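Local coordinates for protein delta toxin (Clostridium perfringens, PDB 2YGT) that probably lyses red blood cells and other target cells by assembling into a beta-barrel pore in the membrane, and carries bound zinc, at residues A[19-24]-A[28-33]; A[46-51]-A[286-291]; A[62-67]-A[124-129]; A[69-74]-A[91-96]; A[95-100]-A[229-234]. One frame throughout, in Å; residues are numbered along the deposited sequence.

Contact 1: residues A[19-24]-A[28-33]; sequences VTIITQ and QIRKYS
Val19 to Thr23 and Gln28 to Tyr32 form the two arms of an antiparallel beta hairpin, their axes 4.6 Å apart at closest and running at 155° to each other. Four backbone hydrogen bonds join the pairs Thr20-Lys31 and Ile22-Ile29. The isoleucine pair is held more tightly, with Ile22 N to Ile29 O and Ile29 N to Ile22 O both 2.7 Å and 168° at the hydrogen. On the face with Ile21, this residue divides its two branches between two polar chains. CG1 lies against one face of the Arg30 guanidinium, 3.8 Å from NE, and CG2 comes within 3.3 Å of Gln28 NE2. Beside it, Val19 CG2 approaches the Tyr32 ring obliquely, 3.4 Å from CE1. The ring of Tyr32 also stacks on His286 of the zinc site. Ile22 and Ile29 pack CB against CG1 at 3.8 Å on the other face, next to Thr20 and Lys31. A bend at the third torsion of Lys31 (75°) brings its CE alongside Thr20 OG1. One water donates to both Thr20 OG1 and Lys31 O, at 3.1 Å from the latter, and also bonds Ser33 OG. Thr20 OG1 is also hydrogen-bonded to Glu15 OE2. Lys31 O thus accepts from both Thr20 N and the water, while on the Ile21 face aliphatic branches lie against the Arg30 guanidinium and the Gln28 amide.

Contact 2: residues A[46-51]-A[286-291]; sequences ITVDAS and HTIRQI. With ZN (zinc ion), chain B.
Ile288 packs over Val48 and Ala50, and these apolar contacts are the direct link between the two segments. Its CG1 branch stands anti to the backbone N (chi1 -167°) and runs on extended, which carries CD1 across to Val48 CG2 at 3.6 Å. The other branch, Ile288 CG2, lies 4.0 Å from the same Val48 methyl, which itself takes the crowded position between its backbone N and carbonyl carbon. Ala50 completes the patch with its CB 4.2 Å from Ile288 CB. Hydrogen bonding goes through a third strand: Ile288 N bonds Ser34 OG and Gln290 N bonds Asp36 OD2, both on strand 27-39, which pairs with strand 45-54 through its backbone. Metal coordination comes from the start of the second segment. His286 NE2 binds the zinc ion at 2.3 Å, and the metal sits nearer His286 CD2 (3.0 Å) than His286 CE1 (3.5 Å), displaced from the symmetric position in front of the nitrogen. Asp54 OD1 is the other protein ligand. The backbone of His286, at positive phi (56°), forms a G1 beta bulge with Thr287 opposite Asp282. A buried aliphatic contact thus seats strand 287-291 against the sheet of strand 45-54, while the metal bond ties down the imidazole at the start of that strand.

Contact 3: residues A[62-67]-A[124-129]; sequences TTIISL and NTISYS
Ile126 and Tyr128 carry the second segment's side of this contact, reaching across to Ile64 and Thr62 on strand 61-72. The two strands run nearly antiparallel, at 165°, but their axes stay 9.5 Å apart, so side chains alone bridge the gap. Ile126 comes first. It slides past Ile64 in the opposite direction, with CD1 4.0 Å from Ile64 CG2 and its own CG2 branch 4.1 Å from both Ile64 CG2 and Ile64 CD1. Val232 of the neighbouring strand 224-235 also touches Ile126. Strand 121-128 is the middle strand of a three-stranded antiparallel sheet with 134-137 and 148-155, laid over the sheet that contains strand 61-72. This arrangement is consistent with the folded pre-stem of soluble leukocidin-type toxins, the part that unfolds from the body of the monomer to build the transmembrane barrel. Ser127 points away from strand 61-72, and its side chain touches Tyr146 and Ser149. At Tyr128 the chain points inward again, CG anti to the backbone N (chi1 179°), and the ring reaches obliquely across Thr62. Ring atom CE2 lies 3.7 Å from Thr62 OG1, and CD2 is 4.0 Å from the methyl Thr62 CG2. At the base of the ring, Tyr128 CB lies 4.5 Å from Ile64 CD1, while Val53 and Val148 pack around the residue. A water then joins the two polar ends: it donates to Tyr128 OH at 2.6 Å and is hydrogen-bonded to Thr62 OG1 at 2.7 Å. The same phenol oxygen is hydrogen-bonded to Asp55 OD2.

Contact 4: residues A[69-74]-A[91-96]; sequences GFIPSG and IKYMVD
Tyr93 bridges the space between its own strand and the end of strand 61-72, touching Ile71, Pro72 and Ser73 in turn. The CA atoms of Tyr93 and Ile71 are 7.9 Å apart, and the ring fills the distance between the two backbones. From CB, directed toward the other segment, the side chain leaves with CG anti to the carbonyl carbon (chi1 -66°) and slides past Ile71 in the opposite direction. The first close atom is CD1, which meets Ile71 CB and Ile71 CG2, each at 3.8 Å, with the methyl Ile71 CD1 slightly farther off. Ile71 CG2 lies in the plane of the ring, at its edge. One step along, Tyr93 CE1 meets the backbone: Ile71 O comes to it obliquely at 3.5 Å, and Pro72 O lies at the ring edge, 4.1 Å from the same carbon. Pro72 O has its hydrogen bond with Arg250. At the tip, Tyr93 OH rests against Ser73, 3.2 Å from CA and 3.6 Å from CB. The phenol oxygen is hydrogen-bonded to Leu220 O, and Ser73 OG to Ile221 O, so both polar ends turn to the short helix 219-222 beside them. The bond to Leu220 O satisfies the buried phenol oxygen. A second aromatic, Phe225, meets the ring with the planes at about 40°. Large side chains packed between two antiparallel sheets, as Tyr93 is here, are the core of a beta sandwich, the fold that makes up the body of leukocidin-like toxins.

Contact 5: residues A[95-100]-A[229-234]; sequences VDLKNN and FGVVLT
Val95 against Phe229 and Leu97 against Val231 are the tight points between these segments, whose CA atoms come no closer than 8.2 Å, at Leu97 and Val231. Val95 meets the phenylalanine ring at its edge, with CB in the ring plane and 3.7 Å from Phe229 CE2. Its CG2 branch lies at the same distance from Phe229 CE2, and CG1 reaches Phe229 CD2 at 4.0 Å. Trp173 stacks on the Phe229 ring and Tyr154 meets it edge-to-face, so the ring is held on several sides. Leu97 and Val231 come tip to tip. With CG anti to the backbone N (chi1 -174°), the leucine points CD1 at the fork of the valine, 3.5 Å from Val231 CG2 and 3.7 Å from Val231 CG1. Farther along the packing slackens. Asn99 and Leu233 still face the opposite segment but do not come into close contact with it, and the Asn99 amide is instead bonded to Ser101, Val106 and Asn168. On the partly exposed reverse side of strand 84-99, Asp96 forms a salt bridge with Lys249. Strands 84-99 and 224-235 belong to different sheets, and their side chains meet between them as in the sandwich body of leukocidin-type toxins.

How the contacts relate
From the N terminus, contact 1 closes first, a hairpin with three residues between its segments, in series with all the others. Contact 2 joins strand 45-54 to the last strand, 287-291, and the long loop it closes encloses contacts 3, 4 and 5. Contact 4, between 69-74 and 91-96, is nested within the loop of contact 3. Contact 5 begins on the same strand, sharing Val95 and Asp96 with contact 4, and crosses contact 3. Strands 27-39, 45-54, 61-72 and 224-235 lie in one sheet; contacts 2, 4 and 5 tie it to the second large sheet, while contact 3 ties it to the three-stranded one.

Contact 1: residues A[19-24]-A[28-33]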
# COMPACT_ATOMS: atom_id res chain seq x y z
N VAL A 19 -14.24 20.30 8.73
CA VAL A 19 -15.57 20.04 8.20
C VAL A 19 -15.73 20.59 6.79
O VAL A 19 -15.34 21.72 6.50
CB VAL A 19 -16.67 20.65 9.09
CG1 VAL A 19 -18.04 20.25 8.57
CG2 VAL A 19 -16.49 20.21 10.53
N THR A 20 -16.30 19.77 5.91
CA THR A 20 -16.65 20.21 4.57
C THR A 20 -18.16 20.08 4.39
O THR A 20 -18.70 18.98 4.45
CB THR A 20 -15.93 19.38 3.49
OG1 THR A 20 -14.52 19.51 3.64
CG2 THR A 20 -16.33 19.85 2.10
N ILE A 21 -18.83 21.21 4.19
CA ILE A 21 -20.27 21.19 3.95
C ILE A 21 -20.55 21.12 2.45
O ILE A 21 -20.20 22.03 1.70
CB ILE A 21 -20.97 22.42 4.55
CG1 ILE A 21 -20.89 22.39 6.08
CG2 ILE A 21 -22.43 22.48 4.10
CD1 ILE A 21 -19.56 22.85 6.64
N ILE A 22 -21.17 20.03 2.02
CA ILE A 22 -21.39 19.78 0.61
C ILE A 22 -22.87 19.85 0.25
O ILE A 22 -23.69 19.12 0.80
CB ILE A 22 -20.83 18.40 0.21
CG1 ILE A 22 -19.38 18.28 0.71
CG2 ILE A 22 -20.91 18.20 -1.29
CD1 ILE A 22 -18.95 16.86 0.97
N THR A 23 -23.19 20.75 -0.68
CA THR A 23 -24.58 20.96 -1.09
C THR A 23 -24.78 20.68 -2.57
O THR A 23 -24.12 21.27 -3.42
CB THR A 23 -25.02 22.41 -0.80
OG1 THR A 23 -24.93 22.66 0.61
CG2 THR A 23 -26.45 22.63 -1.26
N GLN A 24 -25.69 19.76 -2.88
CA GLN A 24 -26.00 19.42 -4.26
C GLN A 24 -27.51 19.36 -4.48
O GLN A 24 -28.18 18.44 -3.99
CB GLN A 24 -25.35 18.09 -4.64
CG GLN A 24 -25.53 17.70 -6.10
N GLN A 28 -27.95 18.63 1.39
CA GLN A 28 -26.67 18.95 2.00
C GLN A 28 -26.12 17.81 2.86
O GLN A 28 -26.86 17.18 3.61
CB GLN A 28 -26.78 20.23 2.83
CG GLN A 28 -25.61 20.48 3.76
CD GLN A 28 -25.72 21.82 4.48
OE1 GLN A 28 -26.23 22.79 3.93
NE2 GLN A 28 -25.22 21.87 5.71
N ILE A 29 -24.82 17.55 2.72
CA ILE A 29 -24.15 16.56 3.55
C ILE A 29 -22.84 17.13 4.10
O ILE A 29 -22.33 18.13 3.60
CB ILE A 29 -23.85 15.26 2.77
CG1 ILE A 29 -22.70 15.48 1.78
CG2 ILE A 29 -25.10 14.76 2.06
CD1 ILE A 29 -22.36 14.26 0.97
N ARG A 30 -22.30 16.49 5.13
CA ARG A 30 -21.07 16.98 5.75
C ARG A 30 -19.98 15.91 5.78
O ARG A 30 -20.27 14.72 5.85
CB ARG A 30 -21.36 17.49 7.17
CG ARG A 30 -22.48 18.51 7.22
CD ARG A 30 -22.40 19.39 8.46
NE ARG A 30 -23.27 20.55 8.34
CZ ARG A 30 -23.20 21.63 9.12
NH1 ARG A 30 -22.28 21.69 10.08
NH2 ARG A 30 -24.03 22.64 8.94
N LYS A 31 -18.73 16.36 5.72
CA LYS A 31 -17.59 15.45 5.75
C LYS A 31 -16.59 15.86 6.83
O LYS A 31 -16.10 16.99 6.83
CB LYS A 31 -16.90 15.41 4.39
CG LYS A 31 -15.72 14.45 4.34
CD LYS A 31 -14.95 14.57 3.03
CE LYS A 31 -14.10 15.83 3.00
NZ LYS A 31 -13.24 15.88 1.79
N TYR A 32 -16.30 14.94 7.74
CA TYR A 32 -15.36 15.21 8.83
C TYR A 32 -14.08 14.42 8.62
O TYR A 32 -14.11 13.21 8.40
CB TYR A 32 -15.99 14.84 10.18
CG TYR A 32 -17.27 15.58 10.47
CD1 TYR A 32 -17.26 16.82 11.11
CD2 TYR A 32 -18.50 15.05 10.10
CE1 TYR A 32 -18.44 17.50 11.37
CE2 TYR A 32 -19.68 15.72 10.36
CZ TYR A 32 -19.65 16.94 11.00
OH TYR A 32 -20.82 17.61 11.25
N SER A 33 -12.95 15.12 8.69
CA SER A 33 -11.64 14.49 8.50
C SER A 33 -10.93 14.18 9.81
O SER A 33 -11.00 14.94 10.77
CB SER A 33 -10.75 15.37 7.61
OG SER A 33 -11.25 15.40 6.28
O HOH W 1 -13.25 17.44 5.76

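Contact 2: residues A[46-51]-A[286-291]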
# COMPACT_ATOMS: atom_id res chain seq x y z
N ILE A 46 2.79 4.22 9.37
CA ILE A 46 1.43 4.16 8.86
C ILE A 46 0.68 5.44 9.20
O ILE A 46 0.76 5.94 10.32
CB ILE A 46 0.67 2.94 9.41
CG1 ILE A 46 -0.72 2.85 8.76
CG2 ILE A 46 0.53 3.02 10.91
CD1 ILE A 46 -0.68 2.73 7.26
N THR A 47 -0.04 5.96 8.22
CA THR A 47 -0.90 7.11 8.42
C THR A 47 -2.28 6.81 7.85
O THR A 47 -2.40 6.40 6.69
CB THR A 47 -0.35 8.37 7.73
OG1 THR A 47 0.78 8.86 8.47
CG2 THR A 47 -1.41 9.46 7.67
N VAL A 48 -3.31 6.98 8.67
CA VAL A 48 -4.68 6.78 8.20
C VAL A 48 -5.44 8.10 8.16
O VAL A 48 -5.50 8.82 9.15
CB VAL A 48 -5.44 5.77 9.07
CG1 VAL A 48 -4.92 4.36 8.81
CG2 VAL A 48 -5.33 6.13 10.55
N ASP A 49 -6.01 8.40 7.00
CA ASP A 49 -6.88 9.56 6.85
C ASP A 49 -8.31 9.05 6.75
O ASP A 49 -8.68 8.42 5.76
CB ASP A 49 -6.52 10.36 5.61
CG ASP A 49 -5.11 10.92 5.66
OD1 ASP A 49 -4.67 11.34 6.75
OD2 ASP A 49 -4.43 10.94 4.61
N ALA A 50 -9.11 9.32 7.77
CA ALA A 50 -10.51 8.94 7.75
C ALA A 50 -11.40 10.12 7.38
O ALA A 50 -11.28 11.20 7.95
CB ALA A 50 -10.91 8.36 9.10
N SER A 51 -12.28 9.90 6.42
CA SER A 51 -13.28 10.90 6.08
C SER A 51 -14.66 10.39 6.44
O SER A 51 -15.24 9.58 5.71
CB SER A 51 -13.23 11.24 4.59
OG SER A 51 -12.08 12.00 4.29
N HIS A 286 -16.28 11.47 15.12
CA HIS A 286 -15.54 11.52 13.86
C HIS A 286 -14.03 11.49 14.07
O HIS A 286 -13.31 12.35 13.56
CB HIS A 286 -15.91 12.77 13.06
CG HIS A 286 -17.38 12.99 12.90
ND1 HIS A 286 -18.02 14.12 13.36
CD2 HIS A 286 -18.35 12.21 12.35
CE1 HIS A 286 -19.31 14.04 13.09
NE2 HIS A 286 -19.53 12.89 12.48
N THR A 287 -13.55 10.51 14.82
CA THR A 287 -12.12 10.41 15.09
C THR A 287 -11.59 9.02 14.79
O THR A 287 -12.32 8.03 14.86
CB THR A 287 -11.78 10.76 16.56
OG1 THR A 287 -12.35 9.77 17.44
CG2 THR A 287 -12.31 12.15 16.94
N ILE A 288 -10.31 8.96 14.45
CA ILE A 288 -9.62 7.70 14.30
C ILE A 288 -8.38 7.74 15.18
O ILE A 288 -7.55 8.64 15.06
CB ILE A 288 -9.27 7.39 12.82
CG1 ILE A 288 -8.83 5.93 12.67
CG2 ILE A 288 -8.21 8.34 12.29
CD1 ILE A 288 -8.81 5.44 11.24
N ARG A 289 -8.27 6.79 16.10
CA ARG A 289 -7.19 6.77 17.08
C ARG A 289 -6.56 5.39 17.21
O ARG A 289 -7.26 4.38 17.26
CB ARG A 289 -7.72 7.20 18.46
CG ARG A 289 -8.23 8.62 18.56
CD ARG A 289 -8.73 8.90 19.97
NE ARG A 289 -9.21 10.27 20.16
CZ ARG A 289 -8.42 11.31 20.41
NH1 ARG A 289 -7.11 11.14 20.50
NH2 ARG A 289 -8.95 12.52 20.57
N GLN A 290 -5.23 5.35 17.27
CA GLN A 290 -4.54 4.10 17.55
C GLN A 290 -4.83 3.64 18.97
O GLN A 290 -4.85 4.45 19.90
CB GLN A 290 -3.03 4.27 17.36
CG GLN A 290 -2.24 3.01 17.64
CD GLN A 290 -0.75 3.20 17.48
OE1 GLN A 290 -0.27 4.33 17.40
NE2 GLN A 290 -0.01 2.10 17.43
N ILE A 291 -5.09 2.34 19.15
CA ILE A 291 -5.38 1.81 20.48
C ILE A 291 -4.51 0.60 20.79
O ILE A 291 -3.65 0.21 20.00
CB ILE A 291 -6.87 1.42 20.65
CG1 ILE A 291 -7.31 0.42 19.59
CG2 ILE A 291 -7.76 2.67 20.62
CD1 ILE A 291 -8.72 -0.10 19.78
ZN ZN B . -21.15 11.37 11.90

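Contact 3: residues A[62-67]-A[124-129]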
# COMPACT_ATOMS: atom_id res chain seq x y z
N THR A 62 -21.20 6.19 6.29
CA THR A 62 -20.09 5.84 5.42
C THR A 62 -18.82 6.58 5.82
O THR A 62 -18.82 7.80 5.96
CB THR A 62 -20.40 6.15 3.94
OG1 THR A 62 -21.47 5.32 3.49
CG2 THR A 62 -19.17 5.91 3.07
N THR A 63 -17.73 5.83 6.00
CA THR A 63 -16.43 6.43 6.28
C THR A 63 -15.38 5.94 5.28
O THR A 63 -15.16 4.74 5.13
CB THR A 63 -15.95 6.12 7.71
OG1 THR A 63 -16.91 6.62 8.65
CG2 THR A 63 -14.61 6.78 7.97
N ILE A 64 -14.74 6.89 4.61
CA ILE A 64 -13.69 6.57 3.65
C ILE A 64 -12.34 6.65 4.34
O ILE A 64 -12.03 7.64 4.99
CB ILE A 64 -13.72 7.53 2.45
CG1 ILE A 64 -15.10 7.52 1.80
CG2 ILE A 64 -12.65 7.15 1.44
CD1 ILE A 64 -15.29 8.60 0.74
N ILE A 65 -11.53 5.60 4.19
CA ILE A 65 -10.22 5.57 4.83
C ILE A 65 -9.07 5.48 3.83
O ILE A 65 -8.98 4.54 3.04
CB ILE A 65 -10.11 4.41 5.84
CG1 ILE A 65 -11.18 4.57 6.92
CG2 ILE A 65 -8.72 4.36 6.45
CD1 ILE A 65 -11.28 3.39 7.86
N SER A 66 -8.19 6.47 3.88
CA SER A 66 -6.99 6.47 3.06
C SER A 66 -5.79 6.00 3.89
O SER A 66 -5.48 6.57 4.94
CB SER A 66 -6.72 7.87 2.49
OG SER A 66 -5.45 7.93 1.86
N LEU A 67 -5.14 4.95 3.41
CA LEU A 67 -3.98 4.38 4.09
C LEU A 67 -2.69 4.80 3.38
O LEU A 67 -2.49 4.48 2.21
CB LEU A 67 -4.11 2.86 4.11
CG LEU A 67 -3.08 1.98 4.81
CD1 LEU A 67 -3.69 0.61 5.09
CD2 LEU A 67 -1.82 1.84 3.99
N ASN A 124 -5.87 5.98 -8.04
CA ASN A 124 -7.22 5.48 -7.82
C ASN A 124 -8.13 6.56 -7.26
O ASN A 124 -7.66 7.55 -6.70
CB ASN A 124 -7.20 4.26 -6.89
CG ASN A 124 -6.37 3.12 -7.44
OD1 ASN A 124 -6.18 3.00 -8.65
ND2 ASN A 124 -5.86 2.27 -6.55
N THR A 125 -9.43 6.36 -7.41
CA THR A 125 -10.39 7.35 -6.95
C THR A 125 -11.59 6.72 -6.26
O THR A 125 -12.21 5.80 -6.80
CB THR A 125 -10.90 8.20 -8.12
OG1 THR A 125 -9.77 8.72 -8.84
CG2 THR A 125 -11.77 9.35 -7.62
N ILE A 126 -11.91 7.21 -5.07
CA ILE A 126 -13.11 6.78 -4.35
C ILE A 126 -14.12 7.92 -4.33
O ILE A 126 -13.88 8.96 -3.71
CB ILE A 126 -12.77 6.36 -2.90
CG1 ILE A 126 -11.73 5.24 -2.90
CG2 ILE A 126 -14.03 5.93 -2.17
CD1 ILE A 126 -11.33 4.76 -1.52
N SER A 127 -15.24 7.72 -5.01
CA SER A 127 -16.25 8.77 -5.12
C SER A 127 -17.55 8.39 -4.44
O SER A 127 -18.05 7.28 -4.60
CB SER A 127 -16.50 9.09 -6.60
OG SER A 127 -15.29 9.41 -7.25
N TYR A 128 -18.09 9.33 -3.66
CA TYR A 128 -19.32 9.12 -2.91
C TYR A 128 -20.45 9.99 -3.46
O TYR A 128 -20.25 11.16 -3.79
CB TYR A 128 -19.09 9.43 -1.43
CG TYR A 128 -20.32 9.25 -0.56
CD1 TYR A 128 -21.21 10.31 -0.35
CD2 TYR A 128 -20.59 8.04 0.06
CE1 TYR A 128 -22.33 10.15 0.45
CE2 TYR A 128 -21.71 7.87 0.86
CZ TYR A 128 -22.58 8.93 1.05
OH TYR A 128 -23.69 8.76 1.84
N SER A 129 -21.64 9.41 -3.57
CA SER A 129 -22.82 10.15 -4.00
C SER A 129 -23.82 10.23 -2.86
O SER A 129 -23.97 9.28 -2.09
CB SER A 129 -23.47 9.48 -5.21
OG SER A 129 -22.62 9.51 -6.34
O HOH W 2 -23.49 7.10 3.85

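Contact 4: residues A[69-74]-A[91-96]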
# COMPACT_ATOMS: atom_id res chain seq x y z
N GLY A 69 1.58 4.75 3.89
CA GLY A 69 2.64 4.18 4.69
C GLY A 69 4.03 4.25 4.09
O GLY A 69 4.22 4.62 2.93
N PHE A 70 5.01 3.91 4.91
CA PHE A 70 6.38 3.74 4.44
C PHE A 70 6.97 2.50 5.08
O PHE A 70 7.07 2.40 6.30
CB PHE A 70 7.25 4.96 4.76
CG PHE A 70 8.68 4.80 4.31
CD1 PHE A 70 9.00 4.86 2.97
CD2 PHE A 70 9.69 4.59 5.23
CE1 PHE A 70 10.31 4.72 2.54
CE2 PHE A 70 11.01 4.44 4.82
CZ PHE A 70 11.32 4.50 3.47
N ILE A 71 7.35 1.54 4.24
CA ILE A 71 8.05 0.35 4.70
C ILE A 71 9.46 0.37 4.14
O ILE A 71 9.65 0.26 2.93
CB ILE A 71 7.34 -0.94 4.24
CG1 ILE A 71 5.84 -0.87 4.54
CG2 ILE A 71 7.97 -2.16 4.91
CD1 ILE A 71 5.08 -2.11 4.14
N PRO A 72 10.46 0.53 5.03
CA PRO A 72 11.86 0.55 4.60
C PRO A 72 12.20 -0.70 3.80
O PRO A 72 11.69 -1.78 4.11
CB PRO A 72 12.62 0.55 5.93
CG PRO A 72 11.67 1.13 6.92
CD PRO A 72 10.31 0.66 6.49
N SER A 73 13.04 -0.55 2.78
CA SER A 73 13.41 -1.68 1.93
C SER A 73 14.18 -2.74 2.70
O SER A 73 14.11 -3.93 2.38
CB SER A 73 14.24 -1.20 0.74
OG SER A 73 15.50 -0.71 1.16
N GLY A 74 14.92 -2.31 3.72
CA GLY A 74 15.74 -3.21 4.50
C GLY A 74 16.88 -3.81 3.71
O GLY A 74 17.41 -4.86 4.07
N ILE A 91 11.70 -8.58 -1.86
CA ILE A 91 10.96 -9.13 -2.98
C ILE A 91 9.47 -8.79 -2.88
O ILE A 91 8.80 -8.58 -3.90
CB ILE A 91 11.15 -10.65 -3.11
CG1 ILE A 91 10.47 -11.16 -4.38
CG2 ILE A 91 10.61 -11.36 -1.87
CD1 ILE A 91 10.89 -12.56 -4.77
N LYS A 92 8.94 -8.72 -1.66
CA LYS A 92 7.51 -8.51 -1.47
C LYS A 92 7.14 -7.63 -0.28
O LYS A 92 7.68 -7.77 0.82
CB LYS A 92 6.79 -9.86 -1.36
CG LYS A 92 5.29 -9.77 -1.60
CD LYS A 92 4.53 -10.90 -0.94
CE LYS A 92 4.90 -12.24 -1.53
NZ LYS A 92 3.89 -13.27 -1.18
N TYR A 93 6.19 -6.72 -0.51
CA TYR A 93 5.58 -5.93 0.54
C TYR A 93 4.11 -6.33 0.64
O TYR A 93 3.44 -6.50 -0.38
CB TYR A 93 5.64 -4.44 0.21
CG TYR A 93 7.02 -3.82 0.18
CD1 TYR A 93 7.64 -3.38 1.35
CD2 TYR A 93 7.69 -3.64 -1.02
CE1 TYR A 93 8.89 -2.80 1.31
CE2 TYR A 93 8.94 -3.06 -1.06
CZ TYR A 93 9.53 -2.64 0.11
OH TYR A 93 10.78 -2.06 0.07
N MET A 94 3.60 -6.46 1.86
CA MET A 94 2.19 -6.81 2.04
C MET A 94 1.49 -5.86 3.00
O MET A 94 2.04 -5.51 4.05
CB MET A 94 2.06 -8.26 2.54
CG MET A 94 2.81 -9.27 1.69
SD MET A 94 2.74 -10.94 2.35
CE MET A 94 0.99 -11.30 2.22
N VAL A 95 0.28 -5.45 2.64
CA VAL A 95 -0.51 -4.57 3.49
C VAL A 95 -1.94 -5.09 3.69
O VAL A 95 -2.65 -5.36 2.72
CB VAL A 95 -0.58 -3.14 2.93
CG1 VAL A 95 -1.40 -2.24 3.86
CG2 VAL A 95 0.82 -2.57 2.72
N ASP A 96 -2.34 -5.23 4.95
CA ASP A 96 -3.69 -5.66 5.28
C ASP A 96 -4.43 -4.58 6.04
O ASP A 96 -3.87 -3.94 6.93
CB ASP A 96 -3.65 -6.93 6.14
CG ASP A 96 -3.17 -8.15 5.38
OD1 ASP A 96 -3.31 -8.17 4.14
OD2 ASP A 96 -2.67 -9.09 6.02

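Contact 5: residues A[95-100]-A[229-234]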
# COMPACT_ATOMS: atom_id res chain seq x y z
N VAL A 95 0.28 -5.45 2.64
CA VAL A 95 -0.51 -4.57 3.49
C VAL A 95 -1.94 -5.09 3.69
O VAL A 95 -2.65 -5.36 2.72
CB VAL A 95 -0.58 -3.14 2.93
CG1 VAL A 95 -1.40 -2.24 3.86
CG2 VAL A 95 0.82 -2.57 2.72
N ASP A 96 -2.34 -5.23 4.95
CA ASP A 96 -3.69 -5.66 5.28
C ASP A 96 -4.43 -4.58 6.04
O ASP A 96 -3.87 -3.94 6.93
CB ASP A 96 -3.65 -6.93 6.14
CG ASP A 96 -3.17 -8.15 5.38
OD1 ASP A 96 -3.31 -8.17 4.14
OD2 ASP A 96 -2.67 -9.09 6.02
N LEU A 97 -5.68 -4.35 5.67
CA LEU A 97 -6.59 -3.58 6.51
C LEU A 97 -7.73 -4.50 6.92
O LEU A 97 -8.56 -4.89 6.10
CB LEU A 97 -7.12 -2.34 5.78
CG LEU A 97 -7.96 -1.38 6.64
CD1 LEU A 97 -8.02 0.01 6.01
CD2 LEU A 97 -9.36 -1.93 6.90
N LYS A 98 -7.75 -4.85 8.20
CA LYS A 98 -8.75 -5.77 8.72
C LYS A 98 -9.83 -5.04 9.51
O LYS A 98 -9.55 -4.27 10.43
CB LYS A 98 -8.08 -6.85 9.57
CG LYS A 98 -9.03 -7.94 10.04
N ASN A 99 -11.09 -5.28 9.12
CA ASN A 99 -12.24 -4.76 9.85
C ASN A 99 -12.67 -5.72 10.96
O ASN A 99 -13.13 -6.82 10.68
CB ASN A 99 -13.39 -4.48 8.89
CG ASN A 99 -14.74 -4.40 9.59
OD1 ASN A 99 -14.87 -3.83 10.68
ND2 ASN A 99 -15.76 -4.97 8.97
N ASN A 100 -12.52 -5.29 12.21
CA ASN A 100 -12.79 -6.15 13.36
C ASN A 100 -14.21 -6.08 13.90
O ASN A 100 -14.48 -6.59 14.98
CB ASN A 100 -11.82 -5.82 14.49
CG ASN A 100 -10.38 -6.14 14.16
OD1 ASN A 100 -9.46 -5.44 14.59
ND2 ASN A 100 -10.17 -7.20 13.38
N PHE A 229 -3.27 3.07 -0.13
CA PHE A 229 -4.43 2.23 -0.45
C PHE A 229 -5.69 2.82 0.18
O PHE A 229 -5.61 3.72 1.03
CB PHE A 229 -4.20 0.80 0.03
CG PHE A 229 -2.96 0.15 -0.53
CD1 PHE A 229 -2.56 0.39 -1.84
CD2 PHE A 229 -2.20 -0.71 0.25
CE1 PHE A 229 -1.43 -0.21 -2.35
CE2 PHE A 229 -1.06 -1.32 -0.27
CZ PHE A 229 -0.67 -1.07 -1.57
N GLY A 230 -6.85 2.33 -0.22
CA GLY A 230 -8.10 2.88 0.29
C GLY A 230 -9.24 1.90 0.51
O GLY A 230 -9.42 0.96 -0.26
N VAL A 231 -10.01 2.14 1.56
CA VAL A 231 -11.20 1.35 1.83
C VAL A 231 -12.40 2.23 2.14
O VAL A 231 -12.26 3.40 2.48
CB VAL A 231 -11.01 0.38 3.02
CG1 VAL A 231 -9.79 -0.52 2.81
CG2 VAL A 231 -10.90 1.17 4.32
N VAL A 232 -13.59 1.65 2.02
CA VAL A 232 -14.81 2.33 2.41
C VAL A 232 -15.54 1.45 3.42
O VAL A 232 -15.81 0.28 3.15
CB VAL A 232 -15.75 2.58 1.21
CG1 VAL A 232 -16.97 3.36 1.65
CG2 VAL A 232 -15.02 3.32 0.10
N LEU A 233 -15.85 2.01 4.58
CA LEU A 233 -16.61 1.29 5.59
C LEU A 233 -18.02 1.85 5.74
O LEU A 233 -18.24 3.05 5.64
CB LEU A 233 -15.91 1.34 6.95
CG LEU A 233 -14.72 0.41 7.20
CD1 LEU A 233 -13.52 0.84 6.39
CD2 LEU A 233 -14.37 0.39 8.68
N THR A 234 -18.98 0.95 5.97
CA THR A 234 -20.33 1.37 6.33
C THR A 234 -20.66 0.87 7.73
O THR A 234 -20.04 -0.07 8.23
CB THR A 234 -21.39 0.84 5.34
OG1 THR A 234 -21.36 -0.59 5.31
CG2 THR A 234 -21.14 1.40 3.94